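PDB 6IV9: Cas13d from uncultured Ruminococcus sp, which binds a CRISPR RNA and, through its two HEPN domains, matures that RNA and cleaves the target RNA to which it guides the enzyme. Local coordinates for residues N195-I200 with T251-Y256; F508-E513 with F632-K637; E513-L518 with I565-A570. The protein carries 2 engineered substitutions. All coordinates share one frame; numbering follows the deposited sequence.

Interaction 1 of 3, residues N195-I200 with T251-Y256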
# COMPACT_ATOMS: atom_id res chain seq x y z
N ASN A 195 7.87 -8.77 15.24
CA ASN A 195 7.61 -9.77 16.30
C ASN A 195 7.69 -11.19 15.73
O ASN A 195 8.24 -12.06 16.37
CB ASN A 195 6.28 -9.55 16.99
CG ASN A 195 6.39 -8.49 18.06
OD1 ASN A 195 6.91 -8.76 19.12
ND2 ASN A 195 5.98 -7.28 17.76
N ASN A 196 7.12 -11.38 14.55
CA ASN A 196 7.07 -12.70 13.88
C ASN A 196 8.48 -13.19 13.57
O ASN A 196 8.75 -14.36 13.71
CB ASN A 196 6.28 -12.63 12.58
CG ASN A 196 6.14 -14.00 11.97
OD1 ASN A 196 5.74 -14.93 12.64
ND2 ASN A 196 6.49 -14.13 10.72
N MET A 197 9.36 -12.25 13.24
CA MET A 197 10.76 -12.46 12.81
C MET A 197 11.54 -13.17 13.92
O MET A 197 12.49 -13.86 13.61
CB MET A 197 11.38 -11.08 12.58
CG MET A 197 12.59 -11.05 11.73
SD MET A 197 12.38 -9.92 10.35
CE MET A 197 11.36 -10.94 9.30
N LEU A 198 11.11 -12.97 15.16
CA LEU A 198 11.77 -13.56 16.34
C LEU A 198 11.69 -15.09 16.31
O LEU A 198 12.65 -15.73 16.72
CB LEU A 198 11.09 -13.02 17.59
CG LEU A 198 11.32 -11.54 17.87
CD1 LEU A 198 10.71 -11.16 19.19
CD2 LEU A 198 12.80 -11.23 17.89
N GLY A 199 10.58 -15.64 15.83
CA GLY A 199 10.43 -17.10 15.84
C GLY A 199 9.94 -17.65 17.18
O GLY A 199 10.24 -18.82 17.46
N ILE A 200 9.33 -16.80 18.00
CA ILE A 200 8.75 -17.22 19.32
C ILE A 200 7.32 -17.65 19.03
O ILE A 200 6.38 -16.89 19.34
CB ILE A 200 8.76 -16.07 20.34
CG1 ILE A 200 8.62 -14.70 19.68
CG2 ILE A 200 9.96 -16.16 21.26
CD1 ILE A 200 7.19 -14.32 19.35
N THR A 251 18.75 -13.52 15.21
CA THR A 251 18.07 -14.33 14.17
C THR A 251 18.76 -14.21 12.82
O THR A 251 18.61 -15.13 12.06
CB THR A 251 16.58 -14.01 14.04
OG1 THR A 251 16.43 -12.74 13.41
CG2 THR A 251 15.84 -14.05 15.35
N LYS A 252 19.26 -13.01 12.51
CA LYS A 252 19.89 -12.64 11.22
C LYS A 252 18.81 -12.36 10.16
O LYS A 252 19.16 -12.04 9.03
CB LYS A 252 20.90 -13.69 10.74
CG LYS A 252 21.99 -14.05 11.73
CD LYS A 252 22.71 -12.86 12.27
CE LYS A 252 23.84 -13.20 13.22
NZ LYS A 252 24.17 -12.06 14.10
N ARG A 253 17.55 -12.40 10.58
CA ARG A 253 16.34 -12.22 9.73
C ARG A 253 16.20 -10.77 9.23
O ARG A 253 15.50 -10.55 8.24
CB ARG A 253 15.10 -12.73 10.45
CG ARG A 253 15.04 -14.24 10.52
CD ARG A 253 13.67 -14.76 10.13
NE ARG A 253 13.58 -16.20 10.11
CZ ARG A 253 13.65 -16.94 11.19
NH1 ARG A 253 13.69 -16.38 12.37
NH2 ARG A 253 13.67 -18.25 11.08
N LEU A 254 16.92 -9.82 9.83
CA LEU A 254 16.86 -8.39 9.42
C LEU A 254 17.39 -8.23 7.99
O LEU A 254 17.04 -7.29 7.33
CB LEU A 254 17.60 -7.50 10.41
CG LEU A 254 16.78 -7.12 11.64
CD1 LEU A 254 17.62 -6.33 12.62
CD2 LEU A 254 15.54 -6.34 11.26
N GLY A 255 18.18 -9.20 7.54
CA GLY A 255 18.75 -9.20 6.19
C GLY A 255 17.67 -9.29 5.13
O GLY A 255 17.89 -8.87 4.01
N TYR A 256 16.51 -9.80 5.51
CA TYR A 256 15.37 -9.94 4.58
C TYR A 256 14.94 -8.55 4.11
O TYR A 256 14.54 -8.41 2.97
CB TYR A 256 14.23 -10.69 5.27
CG TYR A 256 14.40 -12.19 5.28
CD1 TYR A 256 14.80 -12.87 4.14
CD2 TYR A 256 14.16 -12.93 6.41
CE1 TYR A 256 14.93 -14.24 4.13
CE2 TYR A 256 14.30 -14.30 6.43
CZ TYR A 256 14.68 -14.96 5.28
OH TYR A 256 14.81 -16.31 5.29

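Interaction 2 of 3, residues F508-E513 with F632-K637. With nucleotides of chain B.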
# COMPACT_ATOMS: atom_id res chain seq x y z
N PHE A 508 10.79 -2.12 5.34
CA PHE A 508 9.98 -3.21 5.91
C PHE A 508 8.86 -3.64 4.96
O PHE A 508 8.16 -4.56 5.30
CB PHE A 508 9.40 -2.73 7.23
CG PHE A 508 10.43 -2.27 8.22
CD1 PHE A 508 11.33 -3.16 8.76
CD2 PHE A 508 10.51 -0.95 8.59
CE1 PHE A 508 12.30 -2.74 9.66
CE2 PHE A 508 11.47 -0.53 9.49
CZ PHE A 508 12.35 -1.42 10.03
N LEU A 509 8.79 -3.05 3.78
CA LEU A 509 7.63 -3.29 2.88
C LEU A 509 8.01 -3.92 1.54
O LEU A 509 9.08 -3.68 1.05
CB LEU A 509 6.93 -1.96 2.62
CG LEU A 509 6.44 -1.20 3.85
CD1 LEU A 509 5.76 0.08 3.45
CD2 LEU A 509 5.51 -2.05 4.68
N ASP A 510 7.07 -4.66 1.00
CA ASP A 510 7.11 -5.29 -0.34
C ASP A 510 6.79 -4.20 -1.37
O ASP A 510 6.20 -3.20 -1.00
CB ASP A 510 6.09 -6.43 -0.32
CG ASP A 510 5.95 -7.23 -1.60
OD1 ASP A 510 6.75 -8.13 -1.81
OD2 ASP A 510 5.07 -6.89 -2.37
N GLY A 511 7.07 -4.44 -2.64
CA GLY A 511 6.82 -3.42 -3.66
C GLY A 511 5.36 -3.02 -3.70
O GLY A 511 5.08 -1.87 -3.89
N LYS A 512 4.44 -3.98 -3.57
CA LYS A 512 3.00 -3.65 -3.58
C LYS A 512 2.64 -2.79 -2.38
O LYS A 512 1.81 -1.93 -2.50
CB LYS A 512 2.17 -4.92 -3.69
CG LYS A 512 2.12 -5.47 -5.09
CD LYS A 512 1.38 -6.74 -5.23
CE LYS A 512 1.43 -7.24 -6.65
NZ LYS A 512 1.14 -6.18 -7.63
N GLU A 513 3.20 -3.12 -1.23
CA GLU A 513 2.94 -2.35 0.01
C GLU A 513 3.49 -0.94 -0.17
O GLU A 513 2.84 -0.00 0.22
CB GLU A 513 3.55 -3.08 1.20
CG GLU A 513 2.86 -4.38 1.55
CD GLU A 513 3.51 -5.12 2.71
OE1 GLU A 513 4.70 -5.30 2.66
OE2 GLU A 513 2.81 -5.46 3.63
N PHE A 632 8.88 -15.16 -1.44
CA PHE A 632 9.40 -15.95 -0.29
C PHE A 632 9.62 -15.00 0.89
O PHE A 632 9.22 -15.31 1.97
CB PHE A 632 10.73 -16.59 -0.67
CG PHE A 632 11.50 -17.17 0.48
CD1 PHE A 632 11.08 -18.34 1.08
CD2 PHE A 632 12.63 -16.55 0.97
CE1 PHE A 632 11.79 -18.88 2.14
CE2 PHE A 632 13.34 -17.09 2.03
CZ PHE A 632 12.91 -18.25 2.61
N VAL A 633 10.20 -13.84 0.63
CA VAL A 633 10.47 -12.88 1.73
C VAL A 633 9.15 -12.46 2.38
O VAL A 633 9.09 -12.38 3.57
CB VAL A 633 11.28 -11.68 1.22
CG1 VAL A 633 11.35 -10.58 2.26
CG2 VAL A 633 12.66 -12.10 0.78
N TYR A 634 8.14 -12.23 1.56
CA TYR A 634 6.81 -11.83 2.09
C TYR A 634 6.28 -12.94 3.00
O TYR A 634 5.79 -12.65 4.05
CB TYR A 634 5.85 -11.57 0.93
CG TYR A 634 4.53 -11.00 1.35
CD1 TYR A 634 3.52 -11.82 1.81
CD2 TYR A 634 4.29 -9.65 1.32
CE1 TYR A 634 2.30 -11.31 2.21
CE2 TYR A 634 3.08 -9.12 1.72
CZ TYR A 634 2.08 -9.95 2.17
OH TYR A 634 0.89 -9.46 2.60
N LEU A 635 6.40 -14.19 2.58
CA LEU A 635 5.89 -15.33 3.37
C LEU A 635 6.64 -15.45 4.70
O LEU A 635 6.03 -15.69 5.68
CB LEU A 635 6.02 -16.60 2.54
CG LEU A 635 5.01 -16.72 1.40
CD1 LEU A 635 5.44 -17.78 0.40
CD2 LEU A 635 3.64 -17.04 1.95
N ILE A 636 7.95 -15.32 4.67
CA ILE A 636 8.74 -15.43 5.92
C ILE A 636 8.39 -14.27 6.85
O ILE A 636 8.31 -14.48 8.02
CB ILE A 636 10.24 -15.50 5.62
CG1 ILE A 636 10.56 -16.73 4.78
CG2 ILE A 636 11.02 -15.47 6.90
CD1 ILE A 636 10.09 -18.01 5.39
N LYS A 637 8.22 -13.09 6.30
CA LYS A 637 7.93 -11.87 7.08
C LYS A 637 6.60 -12.01 7.83
O LYS A 637 6.55 -11.68 9.00
CB LYS A 637 7.78 -10.77 6.03
CG LYS A 637 7.68 -9.34 6.50
CD LYS A 637 7.94 -8.38 5.37
CE LYS A 637 6.71 -8.01 4.58
NZ LYS A 637 6.86 -6.74 3.84
P G B 36 -2.37 -6.36 -5.63
OP1 G B 36 -1.73 -7.22 -4.58
OP2 G B 36 -1.66 -6.19 -6.94
O5' G B 36 -3.80 -6.82 -6.08
C5' G B 36 -4.78 -7.14 -5.08
C4' G B 36 -6.12 -7.35 -5.72
O4' G B 36 -6.55 -6.14 -6.37
C3' G B 36 -6.16 -8.43 -6.80
O3' G B 36 -6.45 -9.72 -6.29
C2' G B 36 -7.26 -7.96 -7.72
O2' G B 36 -8.54 -8.27 -7.21
C1' G B 36 -7.16 -6.44 -7.59
N9 G B 36 -6.40 -5.86 -8.66
C8 G B 36 -5.04 -5.86 -8.82
N7 G B 36 -4.66 -5.28 -9.93
C5 G B 36 -5.84 -4.92 -10.55
C6 G B 36 -6.06 -4.26 -11.77
O6 G B 36 -5.23 -3.85 -12.58
N1 G B 36 -7.41 -4.07 -12.00
C2 G B 36 -8.42 -4.46 -11.17
N2 G B 36 -9.66 -4.18 -11.56
N3 G B 36 -8.23 -5.08 -10.02
C4 G B 36 -6.92 -5.28 -9.78
P U B 38 0.55 -10.37 -7.73
OP1 U B 38 0.11 -10.43 -6.37
OP2 U B 38 1.81 -9.79 -8.12
O5' U B 38 0.52 -11.89 -8.21
C5' U B 38 1.04 -12.21 -9.44
C4' U B 38 0.58 -13.59 -9.84
O4' U B 38 -0.87 -13.61 -9.83
C3' U B 38 0.96 -13.92 -11.27
O3' U B 38 2.25 -14.52 -11.24
C2' U B 38 -0.14 -14.88 -11.70
O2' U B 38 0.07 -16.19 -11.21
C1' U B 38 -1.34 -14.33 -10.95
N1 U B 38 -2.19 -13.45 -11.76
C2 U B 38 -3.54 -13.44 -11.47
O2 U B 38 -4.03 -14.14 -10.58
N3 U B 38 -4.30 -12.58 -12.23
C4 U B 38 -3.83 -11.72 -13.23
O4 U B 38 -4.63 -10.98 -13.83
C5 U B 38 -2.41 -11.75 -13.43
C6 U B 38 -1.65 -12.60 -12.71
P A B 37 -5.38 -10.88 -6.24
OP1 A B 37 -6.07 -12.15 -6.10
OP2 A B 37 -4.35 -10.59 -5.18
O5' A B 37 -4.67 -10.84 -7.67
C5' A B 37 -3.51 -11.69 -7.86
C4' A B 37 -2.49 -11.05 -8.77
O4' A B 37 -3.10 -10.81 -10.06
C3' A B 37 -1.93 -9.72 -8.28
O3' A B 37 -0.54 -9.65 -8.62
C2' A B 37 -2.72 -8.68 -9.07
O2' A B 37 -2.05 -7.46 -9.30
C1' A B 37 -3.00 -9.42 -10.38
N9 A B 37 -4.27 -9.03 -10.96
C8 A B 37 -5.52 -9.43 -10.55
N7 A B 37 -6.49 -8.94 -11.28
C5 A B 37 -5.84 -8.12 -12.19
C6 A B 37 -6.31 -7.31 -13.23
N6 A B 37 -7.59 -7.15 -13.51
N1 A B 37 -5.39 -6.63 -13.96
C2 A B 37 -4.10 -6.80 -13.69
N3 A B 37 -3.53 -7.53 -12.73
C4 A B 37 -4.47 -8.20 -12.03
O HOH W 1 0.22 -6.92 2.07

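Interaction 3 of 3, residues E513-L518 with I565-A570. With nucleotides of chain B.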
# COMPACT_ATOMS: atom_id res chain seq x y z
N GLU A 513 3.20 -3.12 -1.23
CA GLU A 513 2.94 -2.35 0.01
C GLU A 513 3.49 -0.94 -0.17
O GLU A 513 2.84 -0.00 0.22
CB GLU A 513 3.55 -3.08 1.20
CG GLU A 513 2.86 -4.38 1.55
CD GLU A 513 3.51 -5.12 2.71
OE1 GLU A 513 4.70 -5.30 2.66
OE2 GLU A 513 2.81 -5.46 3.63
N ILE A 514 4.67 -0.81 -0.76
CA ILE A 514 5.25 0.53 -0.99
C ILE A 514 4.32 1.30 -1.92
O ILE A 514 4.01 2.42 -1.63
CB ILE A 514 6.65 0.38 -1.62
CG1 ILE A 514 7.65 -0.22 -0.63
CG2 ILE A 514 7.13 1.68 -2.22
CD1 ILE A 514 8.95 -0.61 -1.25
N ASN A 515 3.85 0.67 -2.99
CA ASN A 515 2.97 1.36 -3.96
C ASN A 515 1.68 1.80 -3.27
O ASN A 515 1.29 2.91 -3.45
CB ASN A 515 2.64 0.46 -5.14
CG ASN A 515 3.81 0.37 -6.09
OD1 ASN A 515 4.69 1.19 -6.02
ND2 ASN A 515 3.81 -0.62 -6.95
N ASP A 516 1.09 0.91 -2.49
CA ASP A 516 -0.19 1.25 -1.82
C ASP A 516 0.02 2.40 -0.82
O ASP A 516 -0.71 3.35 -0.89
CB ASP A 516 -0.71 0.03 -1.09
CG ASP A 516 -2.04 0.27 -0.42
OD1 ASP A 516 -2.90 0.82 -1.06
OD2 ASP A 516 -2.19 -0.13 0.71
N LEU A 517 1.00 2.29 0.06
CA LEU A 517 1.21 3.37 1.05
C LEU A 517 1.61 4.68 0.36
O LEU A 517 1.01 5.69 0.64
CB LEU A 517 2.33 2.94 1.99
CG LEU A 517 2.79 4.02 2.95
CD1 LEU A 517 1.69 4.39 3.91
CD2 LEU A 517 4.03 3.61 3.72
N LEU A 518 2.60 4.64 -0.51
CA LEU A 518 3.08 5.89 -1.14
C LEU A 518 2.02 6.53 -2.04
O LEU A 518 1.82 7.71 -1.92
CB LEU A 518 4.38 5.62 -1.89
CG LEU A 518 5.63 5.77 -1.04
CD1 LEU A 518 5.82 7.20 -0.61
CD2 LEU A 518 5.57 4.89 0.18
N ILE A 565 9.16 10.96 -5.43
CA ILE A 565 10.57 10.51 -5.61
C ILE A 565 10.86 9.33 -4.68
O ILE A 565 11.47 8.39 -5.11
CB ILE A 565 11.54 11.68 -5.41
CG1 ILE A 565 11.37 12.71 -6.52
CG2 ILE A 565 12.97 11.18 -5.33
CD1 ILE A 565 11.83 14.07 -6.13
N VAL A 566 10.36 9.37 -3.45
CA VAL A 566 10.58 8.26 -2.49
C VAL A 566 9.98 6.98 -3.08
O VAL A 566 10.64 5.99 -3.05
CB VAL A 566 9.95 8.59 -1.13
CG1 VAL A 566 9.78 7.36 -0.27
CG2 VAL A 566 10.75 9.65 -0.41
N LYS A 567 8.80 7.07 -3.68
CA LYS A 567 8.18 5.87 -4.29
C LYS A 567 9.11 5.35 -5.39
O LYS A 567 9.31 4.16 -5.45
CB LYS A 567 6.82 6.26 -4.87
CG LYS A 567 6.15 5.23 -5.76
CD LYS A 567 4.77 5.65 -6.22
CE LYS A 567 4.14 4.66 -7.16
NZ LYS A 567 4.86 4.56 -8.45
N ASN A 568 9.67 6.23 -6.20
CA ASN A 568 10.55 5.78 -7.31
C ASN A 568 11.81 5.08 -6.76
O ASN A 568 12.12 4.02 -7.21
CB ASN A 568 10.95 6.96 -8.20
CG ASN A 568 9.78 7.68 -8.84
OD1 ASN A 568 8.76 7.09 -9.09
ND2 ASN A 568 9.94 8.95 -9.11
N ILE A 569 12.52 5.71 -5.85
CA ILE A 569 13.77 5.13 -5.30
C ILE A 569 13.52 3.92 -4.39
O ILE A 569 14.32 3.04 -4.39
CB ILE A 569 14.70 6.19 -4.70
CG1 ILE A 569 14.14 6.75 -3.39
CG2 ILE A 569 14.97 7.28 -5.72
CD1 ILE A 569 15.03 7.73 -2.73
N ALA A 570 12.44 3.95 -3.61
CA ALA A 570 12.11 2.81 -2.73
C ALA A 570 11.76 1.56 -3.56
O ALA A 570 11.93 0.48 -3.06
CB ALA A 570 11.02 3.16 -1.77
P U B 34 2.43 3.71 -10.90
OP1 U B 34 3.85 3.31 -10.72
OP2 U B 34 1.66 3.26 -12.04
O5' U B 34 1.65 3.29 -9.60
C5' U B 34 0.96 2.03 -9.51
C4' U B 34 0.17 2.00 -8.23
O4' U B 34 -0.89 2.98 -8.23
C3' U B 34 -0.55 0.69 -7.94
O3' U B 34 0.44 -0.19 -7.39
C2' U B 34 -1.58 1.15 -6.93
O2' U B 34 -0.98 1.30 -5.65
C1' U B 34 -2.01 2.48 -7.54
N1 U B 34 -3.11 2.35 -8.51
C2 U B 34 -4.35 2.09 -7.96
O2 U B 34 -4.52 1.95 -6.76
N3 U B 34 -5.36 1.96 -8.86
C4 U B 34 -5.28 2.07 -10.22
O4 U B 34 -6.30 2.01 -10.88
C5 U B 34 -3.98 2.38 -10.73
C6 U B 34 -2.95 2.47 -9.87
P C B 35 0.39 -1.81 -7.76
OP1 C B 35 1.61 -2.40 -7.17
OP2 C B 35 0.12 -1.97 -9.16
O5' C B 35 -0.97 -2.26 -7.11
C5' C B 35 -1.06 -2.28 -5.66
C4' C B 35 -2.47 -2.58 -5.23
O4' C B 35 -3.31 -1.55 -5.73
C3' C B 35 -3.06 -3.87 -5.80
O3' C B 35 -2.62 -4.93 -5.00
C2' C B 35 -4.55 -3.59 -5.72
O2' C B 35 -5.08 -3.74 -4.44
C1' C B 35 -4.57 -2.10 -6.08
N1 C B 35 -4.83 -1.84 -7.49
C2 C B 35 -6.17 -1.85 -7.88
O2 C B 35 -7.02 -2.08 -7.02
N3 C B 35 -6.50 -1.54 -9.14
C4 C B 35 -5.53 -1.36 -10.05
N4 C B 35 -5.90 -1.10 -11.30
C5 C B 35 -4.15 -1.38 -9.69
C6 C B 35 -3.85 -1.68 -8.42
P C B 33 -0.56 6.24 -14.85
OP1 C B 33 0.63 6.06 -15.70
OP2 C B 33 -1.70 5.28 -14.84
O5' C B 33 -0.08 6.32 -13.33
C5' C B 33 1.00 7.18 -12.94
C4' C B 33 1.15 7.23 -11.46
O4' C B 33 0.03 7.96 -10.90
C3' C B 33 1.10 5.90 -10.72
O3' C B 33 2.36 5.26 -10.76
C2' C B 33 0.73 6.35 -9.33
O2' C B 33 1.80 6.98 -8.65
C1' C B 33 -0.33 7.40 -9.64
N1 C B 33 -1.69 6.81 -9.72
C2 C B 33 -2.36 6.62 -8.51
O2 C B 33 -1.77 6.88 -7.45
N3 C B 33 -3.61 6.11 -8.53
C4 C B 33 -4.18 5.77 -9.69
N4 C B 33 -5.42 5.32 -9.66
C5 C B 33 -3.53 5.99 -10.94
C6 C B 33 -2.30 6.53 -10.90
O HOH W 2 6.46 1.95 -7.91

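Interaction 1 of 3, residues N195-I200 with T251-Y256
Met197 and Arg253 carry the tight part of this contact, their side chains sliding past each other in opposite directions. CG of Met197 lies against CB of Arg253 at 3.3 Å, a snug approach for two methylene carbons, and the sulfur SD of Met197 follows at 3.8 Å from the carbonyl O of Arg253. The Met197 chain starts with CG anti to the backbone N (chi1 -160°) and bends twice beyond it. One hydrogen bond joins the segments: Arg253 NH1 donates to the carbonyl O of Met197 at 3.1 Å, with a bent N-H...O angle of 136°. That oxygen comes near the edge of the guanidinium, the donor standing 27° out of the carbonyl plane. Asp586 holds NH2 of the same guanidinium in a salt bridge and also accepts from Tyr256 OH, which would steady both groups. Thr251 adds its methyl CG2, 3.8 Å from Met197 O, while its OG1 also bonds to the carbonyl O of Leu248 and accepts the N-H of Arg253 at 3.1 Å, an ST turn at the start of the 3-10 segment.

The other side is looser. Met197 CE only approaches CD2 of the Tyr256 ring obliquely, at 4.5 Å. Leu198 is partly exposed, and the chain beyond it passes into the exposed Gly199, whose positive phi ends the helical run. The contact thus lies near the surface, where the end of helix 168-197 meets the loop after helix 232-251. Leu248 of that helix packs on Met197 and Leu198, helix 581-591 supplies Asp586, and helix 630-638 packs against Tyr256.

Interaction 2 of 3, residues F508-E513 with F632-K637
A buried polar contact, centred on a salt bridge between Glu513 and Lys637, joins the start of helix 511-535 to the side of helix 630-638. The two side chains reach toward each other tip to tip, with Lys637 NZ 2.9 Å from Glu513 OE1 on its syn lone pair. CG of Lys637 is anti to the backbone N, and a bend at chi3 (88°) turns CE off the line of the chain. NZ also donates to the carbonyl O of Phe508, again at 2.9 Å, so the ammonium bridges the loop and the first turn of the helix that follows it.

Glu513 OE1 has a second donor, the backbone N of Asp510, which comes at 3.0 Å on the anti lone pair along a nearly straight bond (175°). In return Asp510 OD2 accepts from Lys512 N, met from above the carboxylate plane; the exchange is a capping box with Asp510 as N-cap. Tyr634 packs beside it: Asp510 CB lies at the ring edge, 4.0 Å from CD2, with the carboxylate and ring planes 81° apart. Water 1 lies 2.7 Å from Tyr634 OH and weakly reaches Glu513 OE2, an oxygen also hydrogen-bonded to Tyr638 OH. Lys512, which takes no part in the contact across the segments, sends NZ to OP2 of G36 of chain B, the RNA, at 2.9 Å.

Placed between a lysine and the N-H of the N-cap residue, the Glu513 carboxylate is probably stabilised as the anion, so one buried group both completes the capping box of helix 511-535 and ties it to helix 630-638.

Interaction 3 of 3, residues E513-L518 with I565-A570
Leu518 and Lys567 provide the closest backbone approach, CA to CA 6.0 Å, between two antiparallel helix segments whose axes pass 10.1 Å apart at 178°. The apolar contacts come first. Leu518 and the aliphatic stem of Lys567 slide past each other in opposite directions, CB to CB at 3.9 Å. CD1 of Leu518 also meets CG1 of Val566 at 4.0 Å, these two side chains crossing at about a right angle. One turn earlier Ile514 faces Ala570: its CG2 touches the alanine CB, while CD1 rests against the carbonyl O of Ala570. Tyr503 of helix 497-505 packs on Val566 and Ala570 and Ile502 on Leu518, continuing the core.

Polar links run through water and RNA. Lys567 is extended as far as CE, starting with CG anti to the backbone N, and bends only at chi4 (-66°), where NZ turns to the RNA. Its side chain crosses that of Asn515 at about a right angle. Water 2 joins them, donating to Asn515 OD1 at 2.7 Å and accepting from Lys567 NZ at 3.1 Å.

The RNA contacts complete the set. Lys567 NZ donates to OP1 of U34 of chain B at 2.8 Å and weakly to O3' of C33 of chain B. Asn515 ND2 donates to OP1 of C35 of chain B at 2.8 Å, almost straight at 173°. The pairing thus combines a hydrophobic seam with a polar margin whose RNA bonds go to backbone oxygens: one cation and one amide hold successive phosphates, consistent with sequence-independent grip on the RNA backbone.

The contacts follow one another through the helical body, from a surface contact at interaction 1 to buried ones near the centre of the protein. Centres of interactions 1 and 2 are about 13 Å apart, those of 2 and 3 about 14 Å, and those of 1 and 3 about 24 Å. Helix 630-638 connects the first two, with Asn196 probably donating to Lys637 O and Tyr256 packing on Ile636. Interactions 2 and 3 share Glu513 and helix 511-535, and Leu509 packs on Ile514 and Leu517. Interaction 1 closes first along the sequence; interaction 3 then falls within the span bridged by interaction 2. Helix 511-535 thus touches the RNA and packs on both helix 556-570 and helix 630-638, the latter leading on to interaction 1.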